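Hypothetical membrane protein (Corynebacterium glutamicum, PDB 6JSA) binds heme through its C-terminal HtaA domain, the part in this crystal, and probably takes part in heme transfer during corynebacterial heme uptake. Local coordinates at residues L3-A16 with T154-G166. Residues are numbered along the deposited sequence; the frame is centred on the assembly and turned at random. Where two conformers were deposited one is given.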
loop_
_atom_site.group_PDB
_atom_site.type_symbol
_atom_site.label_atom_id
_atom_site.label_comp_id
_atom_site.label_asym_id
_atom_site.label_seq_id
_atom_site.Cartn_x
_atom_site.Cartn_y
_atom_site.Cartn_z
ATOM N N LEU A 3 -20.359 -9.875 3.281
ATOM C CA LEU A 3 -20.852 -8.515 3.127
ATOM C C LEU A 3 -20.001 -7.794 2.096
ATOM O O LEU A 3 -18.776 -7.917 2.097
ATOM C CB LEU A 3 -20.764 -7.771 4.462
ATOM C CG LEU A 3 -21.597 -8.345 5.608
ATOM C CD1 LEU A 3 -21.067 -7.841 6.942
ATOM C CD2 LEU A 3 -23.051 -7.967 5.429
ATOM N N GLY A 4 -20.643 -7.040 1.220
ATOM C CA GLY A 4 -19.916 -6.286 0.226
ATOM C C GLY A 4 -19.464 -4.936 0.754
ATOM O O GLY A 4 -20.093 -4.346 1.623
ATOM N N VAL A 5 -18.343 -4.456 0.220
ATOM C CA VAL A 5 -17.908 -3.102 0.520
ATOM C C VAL A 5 -18.815 -2.118 -0.204
ATOM O O VAL A 5 -19.043 -2.234 -1.416
ATOM C CB VAL A 5 -16.440 -2.913 0.113
ATOM C CG1 VAL A 5 -16.066 -1.428 0.123
ATOM C CG2 VAL A 5 -15.534 -3.704 1.044
ATOM N N THR A 6 -19.353 -1.156 0.539
ATOM C CA THR A 6 -20.093 -0.046 -0.069
ATOM C C THR A 6 -19.099 1.045 -0.463
ATOM O O THR A 6 -18.841 1.263 -1.651
ATOM C CB THR A 6 -21.174 0.448 0.894
ATOM O OG1 THR A 6 -22.027 -0.653 1.253
ATOM C CG2 THR A 6 -22.006 1.537 0.233
ATOM N N GLN A 7 -18.517 1.720 0.530
ATOM C CA GLN A 7 -17.473 2.709 0.311
ATOM C C GLN A 7 -16.314 2.392 1.236
ATOM O O GLN A 7 -16.518 2.193 2.436
ATOM C CB GLN A 7 -17.965 4.114 0.658
ATOM C CG GLN A 7 -16.897 5.180 0.507
ATOM C CD GLN A 7 -16.557 5.429 -0.950
ATOM O OE1 GLN A 7 -17.408 5.895 -1.705
ATOM N NE2 GLN A 7 -15.336 5.092 -1.362
ATOM N N ALA A 8 -15.100 2.376 0.689
ATOM C CA ALA A 8 -13.900 2.217 1.496
ATOM C C ALA A 8 -12.936 3.359 1.220
ATOM O O ALA A 8 -12.939 3.976 0.149
ATOM C CB ALA A 8 -13.176 0.900 1.205
ATOM N N SER A 9 -12.105 3.629 2.215
ATOM C CA SER A 9 -11.001 4.559 2.073
ATOM C C SER A 9 -9.818 3.998 2.842
ATOM O O SER A 9 -9.981 3.273 3.826
ATOM C CB SER A 9 -11.349 5.951 2.608
ATOM O OG SER A 9 -11.554 5.904 4.003
ATOM N N ALA A 10 -8.620 4.306 2.364
ATOM C CA ALA A 10 -7.410 3.883 3.044
ATOM C C ALA A 10 -6.408 5.018 2.994
ATOM O O ALA A 10 -6.430 5.855 2.083
ATOM C CB ALA A 10 -6.808 2.603 2.449
ATOM N N GLN A 11 -5.516 5.018 3.980
ATOM C CA GLN A 11 -4.468 6.016 4.115
ATOM C C GLN A 11 -3.158 5.281 4.342
ATOM O O GLN A 11 -3.053 4.464 5.268
ATOM C CB GLN A 11 -4.765 6.962 5.281
ATOM C CG GLN A 11 -6.132 7.649 5.181
ATOM C CD GLN A 11 -7.286 6.758 5.644
ATOM O OE1 GLN A 11 -7.171 6.038 6.638
ATOM N NE2 GLN A 11 -8.396 6.796 4.913
ATOM N N TRP A 12 -2.171 5.545 3.486
ATOM C CA TRP A 12 -0.871 4.884 3.589
ATOM C C TRP A 12 0.167 5.780 2.941
ATOM O O TRP A 12 0.033 6.122 1.762
ATOM C CB TRP A 12 -0.896 3.533 2.889
ATOM C CG TRP A 12 0.369 2.733 3.076
ATOM C CD1 TRP A 12 1.052 2.525 4.249
ATOM C CD2 TRP A 12 1.076 1.997 2.070
ATOM N NE1 TRP A 12 2.142 1.721 4.026
ATOM C CE2 TRP A 12 2.185 1.385 2.700
ATOM C CE3 TRP A 12 0.894 1.808 0.695
ATOM C CZ2 TRP A 12 3.101 0.594 2.004
ATOM C CZ3 TRP A 12 1.813 1.022 0.000
ATOM C CH2 TRP A 12 2.898 0.425 0.661
ATOM N N GLY A 13 1.199 6.148 3.695
ATOM C CA GLY A 13 2.242 6.966 3.117
ATOM C C GLY A 13 3.357 6.227 2.408
ATOM O O GLY A 13 4.295 6.878 1.937
ATOM N N VAL A 14 3.264 4.902 2.290
ATOM C CA VAL A 14 4.338 4.031 1.819
ATOM C C VAL A 14 5.431 3.999 2.878
ATOM O O VAL A 14 5.519 3.039 3.651
ATOM C CB VAL A 14 4.854 4.364 0.404
ATOM C CG1 VAL A 14 5.913 3.354 -0.004
ATOM C CG2 VAL A 14 3.689 4.345 -0.590
ATOM N N LYS A 15 6.245 5.053 2.949
ATOM C CA LYS A 15 7.161 5.231 4.073
ATOM C C LYS A 15 7.525 6.705 4.132
ATOM O O LYS A 15 7.932 7.276 3.116
ATOM C CB LYS A 15 8.427 4.381 3.913
ATOM C CG LYS A 15 9.279 4.293 5.178
ATOM C CD LYS A 15 10.463 3.371 4.957
ATOM C CE LYS A 15 11.284 3.082 6.218
ATOM N NZ LYS A 15 11.509 4.226 7.131
ATOM N N ALA A 16 7.371 7.325 5.308
ATOM C CA ALA A 16 7.612 8.765 5.396
ATOM C C ALA A 16 9.032 9.118 4.970
ATOM O O ALA A 16 9.247 10.089 4.228
ATOM C CB ALA A 16 7.338 9.274 6.807
ATOM N N THR A 154 11.682 -4.734 7.151
ATOM C CA THR A 154 11.671 -3.321 7.504
ATOM C C THR A 154 10.234 -2.843 7.667
ATOM O O THR A 154 9.345 -3.213 6.893
ATOM C CB THR A 154 12.370 -2.521 6.399
ATOM O OG1 THR A 154 13.762 -2.851 6.389
ATOM C CG2 THR A 154 12.228 -1.003 6.597
ATOM N N GLN A 155 10.002 -2.030 8.694
ATOM C CA GLN A 155 8.679 -1.464 8.923
ATOM C C GLN A 155 8.460 -0.278 7.991
ATOM O O GLN A 155 9.227 0.691 8.012
ATOM C CB GLN A 155 8.559 -1.007 10.373
ATOM C CG GLN A 155 8.760 -2.117 11.385
ATOM C CD GLN A 155 7.785 -3.269 11.194
ATOM O OE1 GLN A 155 8.150 -4.340 10.694
ATOM N NE2 GLN A 155 6.543 -3.060 11.601
ATOM N N LEU A 156 7.403 -0.344 7.193
ATOM C CA LEU A 156 7.001 0.770 6.350
ATOM C C LEU A 156 6.067 1.669 7.162
ATOM O O LEU A 156 5.892 1.480 8.367
ATOM C CB LEU A 156 6.360 0.245 5.069
ATOM C CG LEU A 156 7.227 -0.683 4.211
ATOM C CD1 LEU A 156 6.483 -1.031 2.927
ATOM C CD2 LEU A 156 8.608 -0.076 3.911
ATOM N N ASP A 157 5.454 2.667 6.525
ATOM C CA ASP A 157 4.399 3.399 7.206
ATOM C C ASP A 157 3.261 2.436 7.535
ATOM O O ASP A 157 2.981 1.508 6.771
ATOM C CB ASP A 157 3.806 4.461 6.281
ATOM C CG ASP A 157 4.595 5.760 6.238
ATOM O OD1 ASP A 157 5.554 5.950 7.010
ATOM O OD2 ASP A 157 4.229 6.612 5.396
ATOM N N PRO A 158 2.567 2.648 8.645
ATOM C CA PRO A 158 1.363 1.856 8.921
ATOM C C PRO A 158 0.250 2.248 7.958
ATOM O O PRO A 158 0.227 3.346 7.392
ATOM C CB PRO A 158 1.009 2.254 10.356
ATOM C CG PRO A 158 1.500 3.666 10.461
ATOM C CD PRO A 158 2.780 3.699 9.659
ATOM N N ILE A 159 -0.687 1.327 7.759
ATOM C CA ILE A 159 -1.827 1.559 6.878
ATOM C C ILE A 159 -3.109 1.529 7.698
ATOM O O ILE A 159 -3.245 0.731 8.631
ATOM C CB ILE A 159 -1.877 0.548 5.708
ATOM C CG1 ILE A 159 -2.996 0.909 4.726
ATOM C CG2 ILE A 159 -1.994 -0.895 6.202
ATOM C CD1 ILE A 159 -2.847 0.252 3.363
ATOM N N SER A 160 -4.045 2.419 7.364
ATOM C CA SER A 160 -5.358 2.415 7.987
ATOM C C SER A 160 -6.430 2.418 6.911
ATOM O O SER A 160 -6.207 2.861 5.780
ATOM C CB SER A 160 -5.563 3.609 8.924
ATOM O OG SER A 160 -5.335 4.826 8.247
ATOM N N PHE A 161 -7.597 1.897 7.273
ATOM C CA PHE A 161 -8.719 1.888 6.347
ATOM C C PHE A 161 -10.017 1.976 7.131
ATOM O O PHE A 161 -10.089 1.622 8.312
ATOM C CB PHE A 161 -8.744 0.641 5.446
ATOM C CG PHE A 161 -9.306 -0.582 6.119
ATOM C CD1 PHE A 161 -8.502 -1.385 6.916
ATOM C CD2 PHE A 161 -10.641 -0.929 5.953
ATOM C CE1 PHE A 161 -9.023 -2.505 7.547
ATOM C CE2 PHE A 161 -11.167 -2.048 6.591
ATOM C CZ PHE A 161 -10.358 -2.839 7.381
ATOM N N SER A 162 -11.054 2.414 6.436
ATOM C CA SER A 162 -12.407 2.314 6.941
ATOM C C SER A 162 -13.320 2.007 5.769
ATOM O O SER A 162 -13.055 2.417 4.638
ATOM C CB SER A 162 -12.826 3.591 7.669
ATOM O OG SER A 162 -12.807 4.702 6.806
ATOM N N ALA A 163 -14.390 1.274 6.047
ATOM C CA ALA A 163 -15.309 0.869 5.000
ATOM C C ALA A 163 -16.712 0.772 5.570
ATOM O O ALA A 163 -16.906 0.346 6.710
ATOM C CB ALA A 163 -14.908 -0.476 4.387
ATOM N N THR A 164 -17.690 1.178 4.776
ATOM C CA THR A 164 -19.065 0.805 5.040
ATOM C C THR A 164 -19.341 -0.498 4.302
ATOM O O THR A 164 -18.786 -0.757 3.229
ATOM C CB THR A 164 -20.029 1.903 4.589
ATOM O OG1 THR A 164 -19.712 2.286 3.248
ATOM C CG2 THR A 164 -19.924 3.119 5.503
ATOM N N LEU A 165 -20.176 -1.335 4.909
ATOM C CA LEU A 165 -20.502 -2.653 4.386
ATOM C C LEU A 165 -22.001 -2.766 4.149
ATOM O O LEU A 165 -22.808 -2.190 4.884
ATOM C CB LEU A 165 -20.081 -3.754 5.365
ATOM C CG LEU A 165 -18.606 -3.778 5.779
ATOM C CD1 LEU A 165 -18.342 -4.941 6.725
ATOM C CD2 LEU A 165 -17.678 -3.841 4.562
ATOM N N GLY A 166 -22.367 -3.527 3.123
ATOM C CA GLY A 166 -23.770 -3.732 2.803
ATOM C C GLY A 166 -24.039 -5.080 2.165
ATOM O O GLY A 166 -23.192 -5.976 2.203
HETATM O O HOH W 1 -23.668 0.422 3.308
HETATM O O HOH W 2 0.677 5.883 6.554
HETATM O O HOH W 3 9.134 3.417 8.672
#
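W12 and D157 meet where the residues leading into strand 159-165 run beside the end of strand 8-12, toward the heme end of this β-rich HtaA domain. With CG anti to the backbone N (chi1 -174°), the indole lies on the buried face, its edge turned to the partner segment: NE1 donates to D157 O (2.9 Å), meeting that oxygen from above its carbonyl plane, while CZ2 abuts L156 CD1 at 3.9 Å. I159 CB lies obliquely against W12 CD1, and V14 CA sits over the centre of one ring face. Farther along this face, A8 and A163 bring their CB atoms to 3.9 Å. Paired backbone bonds join S9 with S162 and Q11 with S160, whose side chains form the polar, less buried face; in one modelled conformer S160 OG donates to a lone pair of Q11 OE1. A β-bulge at the T6-Q7 corner shifts the register, and T164 OG1 accepts from Q7 N (3.0 Å). D157 OD1 accepts from A16 N (2.8 Å). K15 NZ, hydrogen-bonded to S17 OG, also reaches Q155 O through a water. The chemistry thus implies an apolar, well-packed inner face, a hydroxyl-rich outer one, and a carboxylate just before strand 159-165 bonded to the first turn of the helix carrying the heme-iron ligand Y21.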